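Purine nucleoside phosphorylase (Grouper iridovirus, PDB 3KHS) probably catalyses the phosphorolysis of purine nucleosides such as inosine and guanosine, a step of purine nucleoside salvage. Local coordinates at residues 22-27 with 105-110. Sequence-based numbering, arbitrary orientation.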
loop_
_atom_site.group_PDB
_atom_site.type_symbol
_atom_site.label_atom_id
_atom_site.label_comp_id
_atom_site.label_asym_id
_atom_site.label_seq_id
_atom_site.Cartn_x
_atom_site.Cartn_y
_atom_site.Cartn_z
ATOM N N PRO B 22 8.329 33.536 -9.843
ATOM C CA PRO B 22 7.031 33.041 -10.291
ATOM C C PRO B 22 6.040 33.040 -9.133
ATOM O O PRO B 22 6.412 32.768 -7.998
ATOM C CB PRO B 22 7.362 31.640 -10.778
ATOM C CG PRO B 22 8.481 31.240 -9.859
ATOM C CD PRO B 22 9.339 32.467 -9.912
ATOM N N VAL B 23 4.784 33.372 -9.415
ATOM C CA VAL B 23 3.761 33.390 -8.372
ATOM C C VAL B 23 2.741 32.263 -8.634
ATOM O O VAL B 23 2.019 31.809 -7.723
ATOM C CB VAL B 23 3.033 34.761 -8.317
ATOM C CG1 VAL B 23 2.438 35.106 -9.676
ATOM C CG2 VAL B 23 1.931 34.723 -7.258
ATOM N N LEU B 24 2.684 31.826 -9.890
ATOM C CA LEU B 24 1.799 30.740 -10.271
ATOM C C LEU B 24 2.597 29.599 -10.894
ATOM O O LEU B 24 3.497 29.820 -11.715
ATOM C CB LEU B 24 0.739 31.191 -11.276
ATOM C CG LEU B 24 -0.098 29.992 -11.757
ATOM C CD1 LEU B 24 -1.526 30.149 -11.318
ATOM C CD2 LEU B 24 -0.001 29.870 -13.245
ATOM N N GLY B 25 2.258 28.376 -10.513
ATOM C CA GLY B 25 2.955 27.223 -11.062
ATOM C C GLY B 25 2.065 26.320 -11.907
ATOM O O GLY B 25 0.863 26.209 -11.682
ATOM N N ILE B 26 2.657 25.659 -12.888
ATOM C CA ILE B 26 1.904 24.762 -13.756
ATOM C C ILE B 26 2.668 23.446 -13.905
ATOM O O ILE B 26 3.881 23.457 -14.083
ATOM C CB ILE B 26 1.722 25.334 -15.199
ATOM C CG1 ILE B 26 1.190 26.764 -15.152
ATOM C CG2 ILE B 26 0.772 24.423 -16.014
ATOM C CD1 ILE B 26 1.246 27.463 -16.495
ATOM N N VAL B 27 1.949 22.324 -13.836
ATOM C CA VAL B 27 2.544 20.997 -14.007
ATOM C C VAL B 27 1.826 20.406 -15.213
ATOM O O VAL B 27 0.608 20.223 -15.167
ATOM C CB VAL B 27 2.255 20.062 -12.800
ATOM C CG1 VAL B 27 3.039 18.742 -12.949
ATOM C CG2 VAL B 27 2.620 20.732 -11.513
ATOM N N VAL B 105 5.821 30.352 -5.174
ATOM C CA VAL B 105 4.566 30.103 -5.870
ATOM C C VAL B 105 3.414 30.056 -4.877
ATOM O O VAL B 105 3.532 29.517 -3.791
ATOM C CB VAL B 105 4.572 28.799 -6.678
ATOM C CG1 VAL B 105 3.199 28.597 -7.305
ATOM C CG2 VAL B 105 5.613 28.871 -7.780
ATOM N N LYS B 106 2.291 30.646 -5.260
ATOM C CA LYS B 106 1.127 30.671 -4.382
ATOM C C LYS B 106 -0.007 29.797 -4.888
ATOM O O LYS B 106 -0.782 29.279 -4.103
ATOM C CB LYS B 106 0.666 32.123 -4.172
ATOM C CG LYS B 106 1.586 32.870 -3.227
ATOM C CD LYS B 106 1.294 34.358 -3.245
ATOM C CE LYS B 106 2.199 35.146 -2.288
ATOM N NZ LYS B 106 1.814 36.604 -2.227
ATOM N N ILE B 107 -0.074 29.621 -6.201
ATOM C CA ILE B 107 -1.112 28.799 -6.799
ATOM C C ILE B 107 -0.490 27.811 -7.777
ATOM O O ILE B 107 0.413 28.167 -8.539
ATOM C CB ILE B 107 -2.134 29.666 -7.550
ATOM C CG1 ILE B 107 -2.839 30.603 -6.562
ATOM C CG2 ILE B 107 -3.127 28.776 -8.284
ATOM C CD1 ILE B 107 -3.688 31.684 -7.243
ATOM N N VAL B 108 -0.950 26.566 -7.734
ATOM C CA VAL B 108 -0.425 25.562 -8.650
ATOM C C VAL B 108 -1.565 24.947 -9.482
ATOM O O VAL B 108 -2.588 24.523 -8.942
ATOM C CB VAL B 108 0.322 24.451 -7.889
ATOM C CG1 VAL B 108 0.746 23.328 -8.855
ATOM C CG2 VAL B 108 1.546 25.032 -7.177
ATOM N N VAL B 109 -1.393 24.929 -10.802
ATOM C CA VAL B 109 -2.397 24.362 -11.708
ATOM C C VAL B 109 -1.786 23.068 -12.282
ATOM O O VAL B 109 -0.800 23.116 -13.034
ATOM C CB VAL B 109 -2.712 25.312 -12.894
ATOM C CG1 VAL B 109 -3.775 24.674 -13.806
ATOM C CG2 VAL B 109 -3.207 26.687 -12.395
ATOM N N LEU B 110 -2.378 21.928 -11.926
ATOM C CA LEU B 110 -1.907 20.615 -12.373
ATOM C C LEU B 110 -2.820 20.021 -13.444
ATOM O O LEU B 110 -4.030 20.198 -13.410
ATOM C CB LEU B 110 -1.898 19.611 -11.211
ATOM C CG LEU B 110 -1.365 19.736 -9.768
ATOM C CD1 LEU B 110 0.093 19.436 -9.708
ATOM C CD2 LEU B 110 -1.695 21.089 -9.193
#
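Gly25 is held through both its N and its O by strand 107-110. Its N donates to Ile107 O at 2.7 Å, and its O accepts from Val109 N. Val109 O then takes Val27 N at 3.0 Å. These alternating bonds are those of a parallel pair, and the short strand axes are inclined by 18°. At the start of the pairing Val23 O receives Lys106 N in a nearly straight bond of 2.7 Å (175° at the hydrogen). A weak second bond reaches the same oxygen from Ile107 N.

Leu24 shows how one face is filled. Its CB lies near Ile107 O. With CG anti to the backbone N (chi1 175°), CG comes closer to that oxygen, to 3.7 Å. CD1 ends against Ile107 CG2 at 3.7 Å and also meets Val109 CG2. Helix 257-279 covers this face through Ile276 and Ile279.

On the other face Val105 CG1 lies 3.4 Å from Gly25 N, where the glycine has no side chain. Farther along, Val27 and Leu110 run next to each other in the same direction, with Val27 CG2 3.4 Å from Leu110 CD1. Met97 of helix 95-102 packs on Val27 and Val108.

Strand 73-79 pairs with the other edge of 22-27. The contact thus joins neighbouring parallel strands in the helix-flanked central sheet of the alpha/beta fold of the PNP/MTAP phosphorylase family.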